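PDB 4CEK: regulator of nonsense transcripts 2 from Homo sapiens, which acts in nonsense-mediated mRNA decay, its second MIF4G domain probably serving as a helical scaffold within the larger factor. Local coordinates for residues Gly87-Lys95 and Ile208-Thr216; Phe245-Cys254 and Met288-Val298. All coordinates share one frame; numbering follows the deposited sequence.

Contact 1 of 2, residues Gly87-Lys95 and Ile208-Thr216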
loop_
_atom_site.group_PDB
_atom_site.type_symbol
_atom_site.label_atom_id
_atom_site.label_comp_id
_atom_site.label_asym_id
_atom_site.label_seq_id
_atom_site.Cartn_x
_atom_site.Cartn_y
_atom_site.Cartn_z
ATOM N N GLY A 87 -4.829 -11.470 10.437
ATOM C CA GLY A 87 -5.253 -10.423 9.519
ATOM C C GLY A 87 -6.734 -10.102 9.666
ATOM O O GLY A 87 -7.301 -10.241 10.757
ATOM N N ASP A 88 -7.350 -9.667 8.558
ATOM C CA ASP A 88 -8.804 -9.406 8.489
ATOM C C ASP A 88 -9.544 -10.500 7.717
ATOM O O ASP A 88 -8.928 -11.431 7.172
ATOM C CB ASP A 88 -9.102 -8.021 7.877
ATOM C CG ASP A 88 -8.194 -7.670 6.688
ATOM O OD1 ASP A 88 -7.821 -8.556 5.904
ATOM O OD2 ASP A 88 -7.843 -6.481 6.544
ATOM N N GLU A 89 -10.872 -10.388 7.704
ATOM C CA GLU A 89 -11.745 -11.257 6.903
ATOM C C GLU A 89 -11.318 -11.272 5.427
ATOM O O GLU A 89 -11.340 -12.315 4.797
ATOM C CB GLU A 89 -13.206 -10.793 6.999
ATOM C CG GLU A 89 -13.857 -10.957 8.368
ATOM C CD GLU A 89 -13.860 -9.688 9.224
ATOM O OE1 GLU A 89 -12.798 -9.031 9.381
ATOM O OE2 GLU A 89 -14.940 -9.363 9.768
ATOM N N ALA A 90 -10.904 -10.115 4.905
ATOM C CA ALA A 90 -10.516 -9.963 3.492
ATOM C C ALA A 90 -9.314 -10.848 3.137
ATOM O O ALA A 90 -9.332 -11.547 2.132
ATOM C CB ALA A 90 -10.211 -8.501 3.175
ATOM N N GLU A 91 -8.288 -10.820 3.982
ATOM C CA GLU A 91 -7.107 -11.678 3.829
ATOM C C GLU A 91 -7.392 -13.155 4.044
ATOM O O GLU A 91 -6.772 -13.981 3.395
ATOM C CB GLU A 91 -5.988 -11.237 4.780
ATOM C CG GLU A 91 -5.340 -9.933 4.346
ATOM C CD GLU A 91 -4.629 -9.216 5.474
ATOM O OE1 GLU A 91 -3.887 -9.863 6.257
ATOM O OE2 GLU A 91 -4.835 -7.993 5.561
ATOM N N ASP A 92 -8.295 -13.490 4.969
ATOM C CA ASP A 92 -8.673 -14.885 5.173
ATOM C C ASP A 92 -9.366 -15.457 3.929
ATOM O O ASP A 92 -9.015 -16.537 3.451
ATOM C CB ASP A 92 -9.609 -15.039 6.380
ATOM C CG ASP A 92 -9.962 -16.514 6.668
ATOM O OD1 ASP A 92 -9.137 -17.246 7.279
ATOM O OD2 ASP A 92 -11.064 -16.939 6.262
ATOM N N LEU A 93 -10.369 -14.731 3.448
ATOM C CA LEU A 93 -11.083 -15.072 2.223
ATOM C C LEU A 93 -10.134 -15.177 1.028
ATOM O O LEU A 93 -10.173 -16.157 0.299
ATOM C CB LEU A 93 -12.167 -14.026 1.948
ATOM C CG LEU A 93 -12.948 -14.112 0.641
ATOM C CD1 LEU A 93 -13.462 -15.531 0.357
ATOM C CD2 LEU A 93 -14.091 -13.101 0.712
ATOM N N THR A 94 -9.276 -14.173 0.838
ATOM C CA THR A 94 -8.258 -14.239 -0.215
ATOM C C THR A 94 -7.321 -15.460 -0.081
ATOM O O THR A 94 -6.999 -16.105 -1.089
ATOM C CB THR A 94 -7.426 -12.945 -0.292
ATOM O OG1 THR A 94 -8.309 -11.841 -0.484
ATOM C CG2 THR A 94 -6.410 -12.994 -1.456
ATOM N N LYS A 95 -6.891 -15.767 1.149
ATOM C CA LYS A 95 -5.970 -16.886 1.400
ATOM C C LYS A 95 -6.602 -18.234 1.037
ATOM O O LYS A 95 -5.912 -19.131 0.524
ATOM C CB LYS A 95 -5.521 -16.918 2.868
ATOM C CG LYS A 95 -4.461 -17.971 3.153
ATOM C CD LYS A 95 -3.957 -17.906 4.588
ATOM C CE LYS A 95 -2.894 -18.974 4.849
ATOM N NZ LYS A 95 -2.420 -18.992 6.266
ATOM N N ILE A 208 -12.102 -4.957 14.989
ATOM C CA ILE A 208 -10.934 -5.531 14.304
ATOM C C ILE A 208 -9.639 -4.728 14.628
ATOM O O ILE A 208 -9.595 -3.500 14.498
ATOM C CB ILE A 208 -11.215 -5.727 12.772
ATOM C CG1 ILE A 208 -10.181 -6.655 12.112
ATOM C CG2 ILE A 208 -11.306 -4.400 12.028
ATOM C CD1 ILE A 208 -10.759 -7.498 10.990
ATOM N N ASN A 209 -8.612 -5.450 15.089
ATOM C CA ASN A 209 -7.353 -4.883 15.606
ATOM C C ASN A 209 -6.764 -3.729 14.796
ATOM O O ASN A 209 -6.631 -3.836 13.576
ATOM C CB ASN A 209 -6.287 -5.994 15.752
ATOM C CG ASN A 209 -6.098 -6.831 14.476
ATOM O OD1 ASN A 209 -6.606 -6.490 13.402
ATOM N ND2 ASN A 209 -5.368 -7.942 14.602
ATOM N N ILE A 210 -6.385 -2.643 15.478
ATOM C CA ILE A 210 -5.826 -1.452 14.798
ATOM C C ILE A 210 -4.597 -1.794 13.936
ATOM O O ILE A 210 -4.330 -1.123 12.938
ATOM C CB ILE A 210 -5.483 -0.294 15.786
ATOM C CG1 ILE A 210 -5.211 1.035 15.040
ATOM C CG2 ILE A 210 -4.268 -0.642 16.637
ATOM C CD1 ILE A 210 -6.339 1.543 14.172
ATOM N N GLU A 211 -3.882 -2.855 14.304
ATOM C CA GLU A 211 -2.660 -3.247 13.603
ATOM C C GLU A 211 -2.854 -3.741 12.162
ATOM O O GLU A 211 -1.999 -3.471 11.310
ATOM C CB GLU A 211 -1.936 -4.318 14.404
ATOM C CG GLU A 211 -0.474 -4.449 14.029
ATOM C CD GLU A 211 0.334 -5.118 15.113
ATOM O OE1 GLU A 211 0.059 -4.853 16.308
ATOM O OE2 GLU A 211 1.244 -5.901 14.758
ATOM N N THR A 212 -3.946 -4.472 11.901
ATOM C CA THR A 212 -4.324 -4.851 10.522
ATOM C C THR A 212 -4.733 -3.629 9.712
ATOM O O THR A 212 -4.343 -3.472 8.580
ATOM C CB THR A 212 -5.532 -5.809 10.475
ATOM O OG1 THR A 212 -5.269 -6.959 11.286
ATOM C CG2 THR A 212 -5.817 -6.237 9.036
ATOM N N LYS A 213 -5.527 -2.762 10.318
ATOM C CA LYS A 213 -5.991 -1.554 9.661
ATOM C C LYS A 213 -4.771 -0.730 9.182
ATOM O O LYS A 213 -4.740 -0.211 8.050
ATOM C CB LYS A 213 -6.871 -0.761 10.626
ATOM C CG LYS A 213 -8.036 -1.569 11.195
ATOM C CD LYS A 213 -8.874 -0.767 12.198
ATOM C CE LYS A 213 -10.321 -1.249 12.289
ATOM N NZ LYS A 213 -11.262 -0.195 12.781
ATOM N N ASN A 214 -3.762 -0.636 10.052
ATOM C CA ASN A 214 -2.522 0.088 9.754
ATOM C C ASN A 214 -1.706 -0.560 8.614
ATOM O O ASN A 214 -1.114 0.155 7.829
ATOM C CB ASN A 214 -1.675 0.265 11.039
ATOM C CG ASN A 214 -2.240 1.339 12.006
ATOM O OD1 ASN A 214 -3.026 2.231 11.624
ATOM N ND2 ASN A 214 -1.819 1.254 13.276
ATOM N N LYS A 215 -1.719 -1.895 8.497
ATOM C CA LYS A 215 -1.151 -2.573 7.345
ATOM C C LYS A 215 -1.844 -2.094 6.061
ATOM O O LYS A 215 -1.169 -1.727 5.098
ATOM C CB LYS A 215 -1.321 -4.101 7.436
ATOM C CG LYS A 215 -0.662 -4.886 6.281
ATOM C CD LYS A 215 -1.403 -6.164 5.845
ATOM C CE LYS A 215 -2.713 -5.882 5.107
ATOM N NZ LYS A 215 -2.711 -5.951 3.603
ATOM N N THR A 216 -3.179 -2.110 6.036
ATOM C CA THR A 216 -3.903 -1.686 4.841
ATOM C C THR A 216 -3.518 -0.263 4.481
ATOM O O THR A 216 -3.204 0.018 3.336
ATOM C CB THR A 216 -5.429 -1.751 5.018
ATOM O OG1 THR A 216 -5.847 -3.105 5.181
ATOM C CG2 THR A 216 -6.128 -1.177 3.823
#
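Asp88 meets Thr212 and Ile208 where the start of helix 89-99 lies against the first turns of helix 210-225; its side chain caps its own helix through one oxygen and packs on the other helix through the second. CB touches Ile208 CD1 at 3.6 Å and has Thr212 CG2 nearby. CG then turns in between the backbone N and the carbonyl carbon (chi1 40°), which brings OD1 back over its own helix to accept from Glu91 N at 3.0 Å, an N-cap bond met nearly along the C-O axis. OD2 points the other way, onto Thr212 CG2 at 3.2 Å. Thr212 turns its methyl to the aspartate and gives OG1 to Asn209 OD1, the N-cap residue of its own helix. A glycine at Thr212 would probably leave a gap where the methyl lay beside the Asp88 carboxylate. One turn on, Glu91 and Lys215 approach from opposite directions and form a salt bridge, OE2 to NZ 3.5 Å, while Lys215 also makes a cation-pi contact with Phe159. Helix 185-203 borders the same site through His201 and Asp197. No hydrogen bond joins the segments: two N-capped helix starts pack together in the all-helical MIF4G fragment.

Contact 2 of 2, residues Phe245-Cys254 and Met288-Val298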
loop_
_atom_site.group_PDB
_atom_site.type_symbol
_atom_site.label_atom_id
_atom_site.label_comp_id
_atom_site.label_asym_id
_atom_site.label_seq_id
_atom_site.Cartn_x
_atom_site.Cartn_y
_atom_site.Cartn_z
ATOM N N PHE A 245 -14.150 11.586 12.871
ATOM C CA PHE A 245 -12.826 11.656 13.479
ATOM C C PHE A 245 -12.785 11.051 14.885
ATOM O O PHE A 245 -12.671 11.752 15.884
ATOM C CB PHE A 245 -12.370 13.122 13.483
ATOM C CG PHE A 245 -10.887 13.308 13.387
ATOM C CD1 PHE A 245 -10.139 12.628 12.432
ATOM C CD2 PHE A 245 -10.239 14.199 14.228
ATOM C CE1 PHE A 245 -8.775 12.819 12.336
ATOM C CE2 PHE A 245 -8.881 14.401 14.125
ATOM C CZ PHE A 245 -8.148 13.714 13.180
ATOM N N SER A 246 -12.824 9.725 14.921
ATOM C CA SER A 246 -12.962 8.927 16.109
ATOM C C SER A 246 -11.671 8.166 16.341
ATOM O O SER A 246 -10.739 8.288 15.568
ATOM C CB SER A 246 -14.047 7.900 15.840
ATOM O OG SER A 246 -13.505 6.875 15.005
ATOM N N HIS A 247 -11.628 7.314 17.355
ATOM C CA HIS A 247 -10.378 6.728 17.756
ATOM C C HIS A 247 -9.663 5.935 16.691
ATOM O O HIS A 247 -8.491 6.209 16.429
ATOM C CB HIS A 247 -10.542 5.930 19.048
ATOM C CG HIS A 247 -10.636 6.802 20.298
ATOM N ND1 HIS A 247 -10.951 8.129 20.248
ATOM C CD2 HIS A 247 -10.486 6.485 21.651
ATOM C CE1 HIS A 247 -10.982 8.628 21.499
ATOM N NE2 HIS A 247 -10.697 7.622 22.359
ATOM N N HIS A 248 -10.312 4.951 16.067
ATOM C CA HIS A 248 -9.609 4.157 15.049
ATOM C C HIS A 248 -9.318 4.977 13.802
ATOM O O HIS A 248 -8.268 4.838 13.212
ATOM C CB HIS A 248 -10.306 2.816 14.767
ATOM C CG HIS A 248 -9.890 1.687 15.729
ATOM N ND1 HIS A 248 -10.126 0.375 15.473
ATOM C CD2 HIS A 248 -9.217 1.724 16.965
ATOM C CE1 HIS A 248 -9.653 -0.380 16.495
ATOM N NE2 HIS A 248 -9.089 0.442 17.397
ATOM N N HIS A 249 -10.184 5.905 13.443
ATOM C CA HIS A 249 -9.972 6.696 12.254
ATOM C C HIS A 249 -8.839 7.685 12.348
ATOM O O HIS A 249 -8.233 8.040 11.305
ATOM C CB HIS A 249 -11.238 7.429 11.855
ATOM C CG HIS A 249 -12.376 6.514 11.517
ATOM N ND1 HIS A 249 -13.604 6.972 11.179
ATOM C CD2 HIS A 249 -12.445 5.117 11.479
ATOM C CE1 HIS A 249 -14.420 5.924 10.948
ATOM N NE2 HIS A 249 -13.702 4.785 11.128
ATOM N N ILE A 250 -8.588 8.177 13.567
ATOM C CA ILE A 250 -7.513 9.123 13.855
ATOM C C ILE A 250 -6.205 8.379 13.663
ATOM O O ILE A 250 -5.309 8.921 13.016
ATOM C CB ILE A 250 -7.568 9.710 15.307
ATOM C CG1 ILE A 250 -8.736 10.697 15.508
ATOM C CG2 ILE A 250 -6.309 10.477 15.622
ATOM C CD1 ILE A 250 -9.122 10.902 16.978
ATOM N N GLU A 251 -6.086 7.145 14.176
ATOM C CA GLU A 251 -4.825 6.408 14.017
ATOM C C GLU A 251 -4.542 6.022 12.569
ATOM O O GLU A 251 -3.421 6.197 12.076
ATOM C CB GLU A 251 -4.741 5.172 14.867
ATOM C CG GLU A 251 -5.284 5.324 16.261
ATOM C CD GLU A 251 -4.846 4.197 17.180
ATOM O OE1 GLU A 251 -3.648 3.769 17.060
ATOM O OE2 GLU A 251 -5.708 3.760 18.008
ATOM N N MET A 252 -5.549 5.504 11.888
ATOM C CA MET A 252 -5.421 5.185 10.447
ATOM C C MET A 252 -4.943 6.414 9.703
ATOM O O MET A 252 -4.034 6.335 8.891
ATOM C CB MET A 252 -6.756 4.694 9.866
ATOM C CG MET A 252 -7.263 3.368 10.462
ATOM S SD MET A 252 -8.922 2.940 9.851
ATOM C CE MET A 252 -8.549 2.823 8.106
ATOM N N ALA A 253 -5.547 7.553 10.006
ATOM C CA ALA A 253 -5.146 8.838 9.414
ATOM C C ALA A 253 -3.673 9.182 9.622
ATOM O O ALA A 253 -3.018 9.688 8.693
ATOM C CB ALA A 253 -5.975 9.972 9.992
ATOM N N CYS A 254 -3.196 8.974 10.849
ATOM C CA CYS A 254 -1.856 9.369 11.269
ATOM C C CYS A 254 -0.856 8.415 10.686
ATOM O O CYS A 254 0.217 8.846 10.224
ATOM C CB CYS A 254 -1.720 9.451 12.835
ATOM S SG CYS A 254 -2.691 10.832 13.581
ATOM N N MET A 288 -12.871 19.443 19.173
ATOM C CA MET A 288 -13.676 18.212 19.312
ATOM C C MET A 288 -13.371 17.454 20.623
ATOM O O MET A 288 -13.883 16.343 20.860
ATOM C CB MET A 288 -13.338 17.334 18.109
ATOM C CG MET A 288 -14.155 16.083 17.898
ATOM S SD MET A 288 -13.910 15.490 16.210
ATOM C CE MET A 288 -15.046 14.086 16.190
ATOM N N HIS A 289 -12.535 18.064 21.466
ATOM C CA HIS A 289 -12.050 17.448 22.717
ATOM C C HIS A 289 -11.811 15.951 22.661
ATOM O O HIS A 289 -12.536 15.136 23.262
ATOM C CB HIS A 289 -12.923 17.869 23.911
ATOM C CG HIS A 289 -12.413 19.115 24.607
ATOM N ND1 HIS A 289 -11.755 19.069 25.784
ATOM C CD2 HIS A 289 -12.436 20.456 24.218
ATOM C CE1 HIS A 289 -11.399 20.319 26.147
ATOM N NE2 HIS A 289 -11.813 21.167 25.185
ATOM N N LEU A 290 -10.763 15.603 21.914
ATOM C CA LEU A 290 -10.222 14.254 21.885
ATOM C C LEU A 290 -9.474 14.076 23.190
ATOM O O LEU A 290 -8.998 15.072 23.774
ATOM C CB LEU A 290 -9.223 14.073 20.734
ATOM C CG LEU A 290 -9.556 14.615 19.345
ATOM C CD1 LEU A 290 -8.335 14.561 18.446
ATOM C CD2 LEU A 290 -10.700 13.807 18.750
ATOM N N ASP A 291 -9.347 12.834 23.651
ATOM C CA ASP A 291 -8.504 12.610 24.812
ATOM C C ASP A 291 -7.036 12.811 24.438
ATOM O O ASP A 291 -6.672 12.703 23.278
ATOM C CB ASP A 291 -8.771 11.263 25.498
ATOM C CG ASP A 291 -8.468 10.096 24.635
ATOM O OD1 ASP A 291 -7.307 9.631 24.665
ATOM O OD2 ASP A 291 -9.416 9.627 23.971
ATOM N N ALA A 292 -6.235 13.152 25.442
ATOM C CA ALA A 292 -4.834 13.569 25.300
ATOM C C ALA A 292 -3.996 12.731 24.334
ATOM O O ALA A 292 -3.178 13.273 23.598
ATOM C CB ALA A 292 -4.163 13.546 26.677
ATOM N N ARG A 293 -4.179 11.417 24.359
ATOM C CA ARG A 293 -3.360 10.517 23.541
ATOM C C ARG A 293 -3.519 10.800 22.033
ATOM O O ARG A 293 -2.575 10.696 21.260
ATOM C CB ARG A 293 -3.668 9.049 23.881
ATOM C CG ARG A 293 -2.961 8.070 22.950
ATOM C CD ARG A 293 -2.936 6.621 23.451
ATOM N NE ARG A 293 -2.844 5.684 22.314
ATOM C CZ ARG A 293 -3.888 5.182 21.640
ATOM N NH1 ARG A 293 -5.144 5.491 21.980
ATOM N NH2 ARG A 293 -3.673 4.364 20.612
ATOM N N TYR A 294 -4.715 11.189 21.627
ATOM C CA TYR A 294 -4.993 11.401 20.221
ATOM C C TYR A 294 -4.714 12.835 19.849
ATOM O O TYR A 294 -4.439 13.140 18.693
ATOM C CB TYR A 294 -6.451 11.033 19.899
ATOM C CG TYR A 294 -6.726 9.553 19.962
ATOM C CD1 TYR A 294 -6.553 8.756 18.852
ATOM C CD2 TYR A 294 -7.130 8.949 21.134
ATOM C CE1 TYR A 294 -6.790 7.396 18.889
ATOM C CE2 TYR A 294 -7.353 7.583 21.192
ATOM C CZ TYR A 294 -7.201 6.814 20.050
ATOM O OH TYR A 294 -7.440 5.452 20.076
ATOM N N VAL A 295 -4.767 13.734 20.828
ATOM C CA VAL A 295 -4.370 15.113 20.585
ATOM C C VAL A 295 -2.883 15.124 20.169
ATOM O O VAL A 295 -2.494 15.740 19.169
ATOM C CB VAL A 295 -4.680 16.011 21.824
ATOM C CG1 VAL A 295 -4.187 17.443 21.596
ATOM C CG2 VAL A 295 -6.191 16.014 22.087
ATOM N N THR A 296 -2.091 14.356 20.899
ATOM C CA THR A 296 -0.652 14.271 20.687
ATOM C C THR A 296 -0.316 13.533 19.365
ATOM O O THR A 296 0.526 14.011 18.562
ATOM C CB THR A 296 -0.024 13.553 21.914
ATOM O OG1 THR A 296 -0.283 14.334 23.101
ATOM C CG2 THR A 296 1.426 13.306 21.717
ATOM N N MET A 297 -0.994 12.400 19.125
ATOM C CA MET A 297 -0.953 11.709 17.797
ATOM C C MET A 297 -1.192 12.635 16.596
ATOM O O MET A 297 -0.361 12.730 15.713
ATOM C CB MET A 297 -1.964 10.563 17.753
ATOM C CG MET A 297 -1.607 9.406 16.817
ATOM S SD MET A 297 -2.866 8.094 16.852
ATOM C CE MET A 297 -2.544 7.346 18.457
ATOM N N VAL A 298 -2.293 13.362 16.574
ATOM C CA VAL A 298 -2.558 14.299 15.491
ATOM C C VAL A 298 -1.431 15.350 15.347
ATOM O O VAL A 298 -0.947 15.613 14.233
ATOM C CB VAL A 298 -3.922 15.017 15.724
ATOM C CG1 VAL A 298 -4.146 16.128 14.685
ATOM C CG2 VAL A 298 -5.103 14.006 15.728
#
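His247 and Tyr294 lay their rings face to face between the starts of helices 247-266 and 292-305, with centroids 4.0 Å apart and planes inclined by 28°. Tyr294 CE2 lies over the centre of the imidazole, whereas His247 ND1 sits toward the rim of the phenol ring, so the stack is offset. With CG beside its backbone N (chi1 -70°), Tyr294 reaches across to helix 247-266 and presents one edge to Ile250 CG2 and Glu251 CG. Its hydroxyl donates to Glu251 OE2 at 3.2 Å, coming from above the carboxylate plane. The same OE2 takes a weak, salt-bridging bond from Arg293 NH2 at 3.4 Å; it lies at the guanidinium edge, with the two planes almost perpendicular. Arg293 NH1 also donates weakly to Tyr294 OH.

Away from the stack, toward Phe245 and Val298, the contact turns apolar. Ile250 and Leu290 meet tip to tip, CD1 to CD2 3.8 Å, and Ile250 CG2 packs on Val298 CG2 at 3.7 Å. Phe245 and Val298 approach from opposite directions, CZ against CG2; the Phe245 ring takes Ile250 CG1 over the centre of one face and has Met288 SD at its edge. Cys254 SG rests on Met297 CG. The helix segments run nearly parallel, crossing at 22° with axes 10.1 Å apart, and helix 268-287 lies between them in sequence: the alternating helix packing of an alpha-alpha superhelix, the architecture of MIF4G domains.

In the fold
After helix 13-19, the chain forms helix 89-99, then runs through five further helices before helix 210-225 returns to meet it, so contact 1 closes a loop of 112 intervening residues. Contact 2 opens only after that one has closed and spans 33 residues, nearly all helical, to join helices 247-266 and 292-305. The two loops therefore stand in series, neither nested nor crossing. One ties helix 89-99 to helix 210-225, in the last third of the chain; the other binds helices near the C terminus. Their centres lie about 21 Å apart, yet they touch: Lys213 probably hydrogen-bonds His248, and Ile210 packs against His248 and Glu251, joining helix 210-225 to helix 247-266.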